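Local coordinates for protein 3-dehydroshikimate dehydratase (Pseudomonas putida, PDB 5HMQ) that converts 3-dehydroshikimate to protocatechuate with the loss of water, using a divalent metal ion held in an N-terminal TIM-barrel domain that is fused to a dioxygenase-like C-terminal domain, at residues D167-L172 and G218-A223; V192-A197 and G236-E241; G176-I181 and L226-A231. One frame throughout, in Å; residues are numbered along the deposited sequence.

Contact 1: residues D167-L172 and G218-A223. With MG (magnesium ion), chain K.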
# COMPACT_ATOMS: atom_id res chain seq x y z
N ASP C 167 -13.73 -11.71 -21.71
CA ASP C 167 -12.79 -11.15 -20.75
C ASP C 167 -11.77 -10.33 -21.53
O ASP C 167 -11.01 -10.89 -22.32
CB ASP C 167 -12.11 -12.26 -19.94
CG ASP C 167 -11.15 -11.73 -18.88
OD1 ASP C 167 -10.31 -10.86 -19.18
OD2 ASP C 167 -11.24 -12.20 -17.72
N SER C 168 -11.75 -9.02 -21.29
CA SER C 168 -10.93 -8.13 -22.11
C SER C 168 -9.45 -8.46 -22.01
O SER C 168 -8.72 -8.32 -22.99
CB SER C 168 -11.17 -6.67 -21.72
OG SER C 168 -10.79 -6.43 -20.38
N PHE C 169 -8.98 -8.92 -20.85
CA PHE C 169 -7.56 -9.24 -20.73
C PHE C 169 -7.20 -10.47 -21.56
O PHE C 169 -6.21 -10.46 -22.29
CB PHE C 169 -7.16 -9.46 -19.27
CG PHE C 169 -5.69 -9.77 -19.11
CD1 PHE C 169 -5.22 -11.07 -19.26
CD2 PHE C 169 -4.78 -8.76 -18.85
CE1 PHE C 169 -3.87 -11.35 -19.15
CE2 PHE C 169 -3.43 -9.04 -18.72
CZ PHE C 169 -2.98 -10.33 -18.87
N HIS C 170 -7.99 -11.54 -21.45
CA HIS C 170 -7.67 -12.77 -22.16
C HIS C 170 -7.65 -12.56 -23.66
O HIS C 170 -6.89 -13.23 -24.37
CB HIS C 170 -8.67 -13.87 -21.79
CG HIS C 170 -8.53 -14.38 -20.39
ND1 HIS C 170 -7.34 -14.89 -19.90
CD2 HIS C 170 -9.42 -14.45 -19.37
CE1 HIS C 170 -7.51 -15.26 -18.64
NE2 HIS C 170 -8.76 -15.00 -18.30
N THR C 171 -8.46 -11.63 -24.17
CA THR C 171 -8.47 -11.35 -25.60
C THR C 171 -7.33 -10.42 -25.99
O THR C 171 -6.59 -10.70 -26.94
CB THR C 171 -9.82 -10.75 -26.01
OG1 THR C 171 -10.85 -11.73 -25.82
CG2 THR C 171 -9.79 -10.33 -27.47
N LEU C 172 -7.17 -9.30 -25.28
CA LEU C 172 -6.20 -8.29 -25.68
C LEU C 172 -4.76 -8.65 -25.30
O LEU C 172 -3.83 -8.13 -25.92
CB LEU C 172 -6.58 -6.93 -25.08
CG LEU C 172 -7.91 -6.35 -25.57
CD1 LEU C 172 -8.12 -4.95 -25.03
CD2 LEU C 172 -7.97 -6.35 -27.09
N GLY C 218 -4.37 0.93 -17.26
CA GLY C 218 -3.34 0.25 -18.03
C GLY C 218 -3.24 0.87 -19.41
O GLY C 218 -3.54 2.06 -19.58
N GLU C 219 -2.81 0.10 -20.41
CA GLU C 219 -2.64 0.63 -21.75
C GLU C 219 -3.37 -0.21 -22.80
O GLU C 219 -3.05 -0.12 -23.99
CB GLU C 219 -1.16 0.78 -22.10
CG GLU C 219 -0.27 -0.27 -21.49
CD GLU C 219 1.18 0.17 -21.40
OE1 GLU C 219 1.47 1.33 -21.75
OE2 GLU C 219 2.03 -0.65 -20.99
N MSE C 220 -4.33 -1.03 -22.38
CA MSE C 220 -5.15 -1.78 -23.33
C MSE C 220 -6.33 -0.93 -23.80
O MSE C 220 -6.76 -0.01 -23.11
CB MSE C 220 -5.65 -3.08 -22.70
CG MSE C 220 -4.57 -4.13 -22.52
SE MSE C 220 -5.19 -5.70 -21.55
CE MSE C 220 -3.69 -6.89 -21.91
N ASP C 221 -6.85 -1.25 -24.99
CA ASP C 221 -7.92 -0.48 -25.61
C ASP C 221 -9.25 -1.06 -25.15
O ASP C 221 -9.85 -1.91 -25.81
CB ASP C 221 -7.78 -0.50 -27.12
CG ASP C 221 -8.80 0.38 -27.82
OD1 ASP C 221 -9.42 1.23 -27.15
OD2 ASP C 221 -8.99 0.21 -29.04
N MSE C 222 -9.72 -0.59 -23.99
CA MSE C 222 -10.95 -1.06 -23.38
C MSE C 222 -12.18 -0.74 -24.23
O MSE C 222 -13.03 -1.59 -24.47
CB MSE C 222 -11.12 -0.44 -22.00
CG MSE C 222 -9.96 -0.74 -21.07
SE MSE C 222 -10.17 -2.41 -20.12
CE MSE C 222 -9.02 -3.58 -21.09
N ALA C 223 -12.25 0.52 -24.68
CA ALA C 223 -13.39 0.95 -25.48
C ALA C 223 -13.45 0.19 -26.80
O ALA C 223 -14.54 -0.13 -27.29
CB ALA C 223 -13.32 2.46 -25.74
MG MG K . -12.05 -13.71 -16.51
O HOH W 1 -10.36 -14.69 -16.22
O HOH W 2 -12.91 -15.04 -15.24

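Contact 2: residues V192-A197 and G236-E241. With MG (magnesium ion), chain K.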
# COMPACT_ATOMS: atom_id res chain seq x y z
N VAL C 192 -19.63 -10.09 -19.44
CA VAL C 192 -18.47 -9.35 -19.92
C VAL C 192 -17.65 -8.92 -18.71
O VAL C 192 -18.17 -8.25 -17.81
CB VAL C 192 -18.87 -8.13 -20.76
CG1 VAL C 192 -17.64 -7.29 -21.10
CG2 VAL C 192 -19.59 -8.56 -22.03
N GLN C 193 -16.38 -9.32 -18.68
CA GLN C 193 -15.44 -8.92 -17.65
C GLN C 193 -14.44 -7.95 -18.25
O GLN C 193 -13.73 -8.30 -19.21
CB GLN C 193 -14.71 -10.13 -17.06
CG GLN C 193 -15.60 -11.14 -16.37
CD GLN C 193 -14.81 -12.33 -15.88
OE1 GLN C 193 -13.85 -12.75 -16.53
NE2 GLN C 193 -15.20 -12.88 -14.73
N MSE C 194 -14.36 -6.74 -17.70
CA MSE C 194 -13.36 -5.78 -18.13
C MSE C 194 -12.15 -5.85 -17.21
O MSE C 194 -12.29 -5.86 -15.99
CB MSE C 194 -13.92 -4.36 -18.15
CG MSE C 194 -15.16 -4.20 -19.01
SE MSE C 194 -14.94 -4.73 -20.87
CE MSE C 194 -13.54 -3.49 -21.41
N ALA C 195 -10.96 -5.93 -17.80
CA ALA C 195 -9.72 -5.92 -17.03
C ALA C 195 -8.64 -5.26 -17.87
O ALA C 195 -8.33 -5.75 -18.96
CB ALA C 195 -9.30 -7.33 -16.63
N ASP C 196 -8.04 -4.20 -17.36
CA ASP C 196 -6.96 -3.51 -18.04
C ASP C 196 -5.62 -4.00 -17.51
O ASP C 196 -5.54 -4.68 -16.48
CB ASP C 196 -7.10 -1.99 -17.86
CG ASP C 196 -6.43 -1.20 -18.96
OD1 ASP C 196 -5.76 -1.82 -19.81
OD2 ASP C 196 -6.58 0.04 -18.99
N ALA C 197 -4.55 -3.63 -18.22
CA ALA C 197 -3.20 -4.06 -17.85
C ALA C 197 -2.15 -3.31 -18.65
O ALA C 197 -2.42 -2.86 -19.77
CB ALA C 197 -3.03 -5.57 -18.07
N GLY C 236 -26.38 -6.98 -21.18
CA GLY C 236 -26.25 -7.68 -19.93
C GLY C 236 -25.24 -7.04 -19.00
O GLY C 236 -24.85 -5.88 -19.17
N PRO C 237 -24.79 -7.79 -18.00
CA PRO C 237 -23.90 -7.21 -16.99
C PRO C 237 -22.56 -6.78 -17.58
O PRO C 237 -22.02 -7.42 -18.48
CB PRO C 237 -23.72 -8.35 -15.97
CG PRO C 237 -24.88 -9.26 -16.21
CD PRO C 237 -25.15 -9.18 -17.68
N LEU C 238 -22.05 -5.66 -17.06
CA LEU C 238 -20.71 -5.16 -17.37
C LEU C 238 -19.89 -5.18 -16.08
O LEU C 238 -20.20 -4.45 -15.14
CB LEU C 238 -20.75 -3.75 -17.95
CG LEU C 238 -19.39 -3.14 -18.28
CD1 LEU C 238 -18.75 -3.81 -19.48
CD2 LEU C 238 -19.52 -1.63 -18.47
N SER C 239 -18.84 -6.00 -16.04
CA SER C 239 -18.19 -6.33 -14.78
C SER C 239 -16.69 -6.05 -14.85
O SER C 239 -16.13 -5.68 -15.89
CB SER C 239 -18.44 -7.79 -14.40
OG SER C 239 -18.05 -8.02 -13.05
N LEU C 240 -16.04 -6.25 -13.70
CA LEU C 240 -14.62 -6.02 -13.51
C LEU C 240 -14.02 -7.24 -12.83
O LEU C 240 -14.58 -7.74 -11.85
CB LEU C 240 -14.37 -4.78 -12.64
CG LEU C 240 -14.88 -3.45 -13.18
CD1 LEU C 240 -14.90 -2.42 -12.07
CD2 LEU C 240 -14.01 -2.98 -14.32
N GLU C 241 -12.88 -7.71 -13.33
CA GLU C 241 -12.19 -8.85 -12.72
C GLU C 241 -10.71 -8.52 -12.63
O GLU C 241 -9.99 -8.58 -13.64
CB GLU C 241 -12.43 -10.15 -13.50
CG GLU C 241 -11.89 -11.37 -12.77
CD GLU C 241 -11.89 -12.62 -13.63
OE1 GLU C 241 -11.68 -12.51 -14.86
OE2 GLU C 241 -12.08 -13.72 -13.07
MG MG K . -12.05 -13.71 -16.51
O HOH W 2 -12.91 -15.04 -15.24
O HOH W 1 -10.36 -14.69 -16.22

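Contact 3: residues G176-I181 and L226-A231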
# COMPACT_ATOMS: atom_id res chain seq x y z
N GLY C 176 -5.59 -10.20 -29.59
CA GLY C 176 -6.72 -10.64 -30.38
C GLY C 176 -7.52 -9.47 -30.93
O GLY C 176 -7.56 -8.38 -30.36
N ASP C 177 -8.16 -9.72 -32.07
CA ASP C 177 -8.98 -8.70 -32.72
C ASP C 177 -10.41 -8.85 -32.24
O ASP C 177 -11.06 -9.86 -32.56
CB ASP C 177 -8.90 -8.84 -34.24
CG ASP C 177 -9.47 -7.64 -34.98
OD1 ASP C 177 -10.26 -6.88 -34.39
OD2 ASP C 177 -9.14 -7.47 -36.17
N PRO C 178 -10.95 -7.89 -31.49
CA PRO C 178 -12.32 -8.02 -30.97
C PRO C 178 -13.41 -7.76 -32.00
O PRO C 178 -14.59 -7.83 -31.65
CB PRO C 178 -12.36 -6.97 -29.86
CG PRO C 178 -11.44 -5.90 -30.35
CD PRO C 178 -10.32 -6.63 -31.05
N SER C 179 -13.04 -7.45 -33.25
CA SER C 179 -14.02 -6.99 -34.22
C SER C 179 -15.06 -8.05 -34.54
O SER C 179 -16.24 -7.74 -34.71
CB SER C 179 -13.31 -6.54 -35.50
OG SER C 179 -14.20 -5.88 -36.37
N ALA C 180 -14.65 -9.32 -34.61
CA ALA C 180 -15.58 -10.40 -34.94
C ALA C 180 -16.62 -10.65 -33.87
O ALA C 180 -17.51 -11.48 -34.08
CB ALA C 180 -14.81 -11.69 -35.23
N ILE C 181 -16.54 -9.97 -32.72
CA ILE C 181 -17.58 -10.14 -31.70
C ILE C 181 -18.94 -9.69 -32.21
O ILE C 181 -19.97 -10.26 -31.84
CB ILE C 181 -17.18 -9.38 -30.41
CG1 ILE C 181 -15.96 -10.03 -29.76
CG2 ILE C 181 -18.33 -9.35 -29.42
CD1 ILE C 181 -15.35 -9.21 -28.64
N LEU C 226 -15.18 -3.15 -25.82
CA LEU C 226 -16.59 -3.07 -25.48
C LEU C 226 -17.44 -2.66 -26.68
O LEU C 226 -18.61 -3.05 -26.77
CB LEU C 226 -16.80 -2.10 -24.32
CG LEU C 226 -18.21 -2.02 -23.74
CD1 LEU C 226 -18.70 -3.40 -23.32
CD2 LEU C 226 -18.26 -1.05 -22.57
N ALA C 227 -16.87 -1.87 -27.59
CA ALA C 227 -17.65 -1.39 -28.74
C ALA C 227 -18.22 -2.52 -29.58
O ALA C 227 -19.43 -2.49 -29.86
CB ALA C 227 -16.79 -0.43 -29.58
N PRO C 228 -17.45 -3.53 -30.01
CA PRO C 228 -18.08 -4.63 -30.76
C PRO C 228 -19.10 -5.40 -29.93
O PRO C 228 -20.06 -5.94 -30.50
CB PRO C 228 -16.89 -5.52 -31.16
CG PRO C 228 -15.69 -4.64 -31.04
CD PRO C 228 -15.99 -3.71 -29.91
N ILE C 229 -18.91 -5.48 -28.61
CA ILE C 229 -19.87 -6.17 -27.76
C ILE C 229 -21.23 -5.50 -27.82
O ILE C 229 -22.26 -6.16 -28.02
CB ILE C 229 -19.35 -6.23 -26.31
CG1 ILE C 229 -18.07 -7.08 -26.24
CG2 ILE C 229 -20.41 -6.79 -25.38
CD1 ILE C 229 -17.39 -7.04 -24.89
N LEU C 230 -21.26 -4.17 -27.67
CA LEU C 230 -22.53 -3.45 -27.68
C LEU C 230 -23.18 -3.43 -29.06
O LEU C 230 -24.40 -3.29 -29.15
CB LEU C 230 -22.34 -2.02 -27.17
CG LEU C 230 -21.83 -1.88 -25.73
CD1 LEU C 230 -21.55 -0.43 -25.39
CD2 LEU C 230 -22.81 -2.48 -24.75
N ALA C 231 -22.39 -3.58 -30.13
CA ALA C 231 -22.96 -3.63 -31.46
C ALA C 231 -23.84 -4.86 -31.66
O ALA C 231 -24.72 -4.84 -32.53
CB ALA C 231 -21.85 -3.62 -32.52

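Contact 1: residues D167-L172 and G218-A223
Two selenomethionines, Met220 and Met222, reach from one loop and helix start onto the short helix that follows a metal ligand. Met220 has CG anti to the carbonyl carbon and an extended chain beyond it, so its tip gets as far as Phe169: CE lies 3.7 Å from CD2 of that ring. SE of Met220 stands 5.1 Å from the centroid of the Phe169 ring, an oblique Met-aromatic contact. Leu172 runs past the same chain in the opposite direction, its CD1 3.9 Å from Met220 CB and its CB 4.0 Å from Met220 SE. Met222 leaves its backbone with the same first torsion but is folded at chi2 (-87°) and chi3, which brings CE to 3.4 Å from Ser168 OG. That hydroxyl is hydrogen-bonded to the backbone N of Ala195, and the methyl packs against it. Just before this helix, Asp167 is its N-cap. Its OD1 takes weak bonds from the N of Phe169 and of His170, while OD2 binds magnesium at 2.1 Å; one carboxylate thus ties the helix start to the catalytic metal. His170 NE2 holds a metal-bound water at the ring edge, 2.6 Å away. Around this joint, Trp207 of helix 204-211 meets the Phe169 ring edge-to-face, Leu266 of helix 252-276 packs on Met222, and Asp221, N-cap of helix 222-231, forms a salt bridge with Arg273.

Contact 2: residues V192-A197 and G236-E241
Val192 starts the pairing of two parallel strands: its carbonyl O accepts from Ser239 N at 2.9 Å, nearly along the C=O axis, and its CG1 packs on Leu238 CD1. Gln193 lies on the same face of the sheet as Ser239. Its extended chain places OE1 on magnesium at 2.0 Å, beside Glu241 OE1, which binds the ion at 2.1 Å. These two oxygens sit 2.7 Å apart as fellow ligands, with the amide and carboxylate planes turned 52° from each other. Second-shell Glu32 holds Gln193 NE2, and second-shell Gln63 and a metal-bound water hold Glu241 OE2, which would fix the rotation of both groups. Met194 faces the other way with Leu238 and Leu240, its CG 3.6 Å from Leu238 CD1. Its N donates to Ser239 O at 2.7 Å, almost straight (167°) but from above the carbonyl plane; its O receives the longer bond from Glu241 N, 3.3 Å. At Ala195 the strands part, CB resting against Glu241 O. Asp167 and Glu136 complete the protein ligands. Neighbouring parallel strands with metal ligands at their C-terminal ends and apolar side chains turned to the outer helices are the hallmark of a metal-dependent TIM barrel of the xylose isomerase-like kind.

Contact 3: residues G176-I181 and L226-A231
The CB of Pro228 points toward the loop, and those of Pro178 and Ile181 point back, so the three close on one another between loop and helix. The two prolines touch through CB of Pro178 and CG of Pro228, 4.2 Å apart. Closer still is the carbonyl of Pro178, whose O sits 3.3 Å from Pro228 CB and 3.4 Å from Pro228 CG, in contact with both these ring carbons. That same oxygen accepts from Ile181 N within its own turn. Ile181 lies next along, with its CB 3.9 Å from Pro228 CB. Its CG2, anti to the backbone N, reaches Ile229, lying 3.9 Å from both CA and CG1 of that residue. The two isoleucines run side by side and point the same way, both touching Leu166 of strand 162-167. At the loop's start, Asp177 OD1 accepts from Ser179 N at 3.1 Å, an Asx turn just ahead of the 3-10 segment that begins at 179. Helix 222-231 is kinked at Pro228, whose N has no hydrogen to give to the preceding turn. Apart from the Pro178 and Ser179 carbonyls lying on Pro228, the segments meet carbon to carbon, so the join rests on apolar packing and burial.

How the contacts relate
From the N terminus, the chain leaves strand 162-167 through helix 168-172, turns back in the loop holding 176-181, and enters strand 189-194. Helix 222-231 and strand 238-240 follow. Contact 1 closes a loop of 45 residues, contact 3 one of 44 and contact 2 one of 38. All three cross pairwise, since their first segments come in the order 1, 3, 2 and their second segments in that order again; none nests. Contacts 1 and 2 share the magnesium and both waters. Contacts 1 and 3 grip the beginning and the later part of helix 222-231, fastening it to the units before strand 189-194, while contact 2 joins the barrel's last two strands.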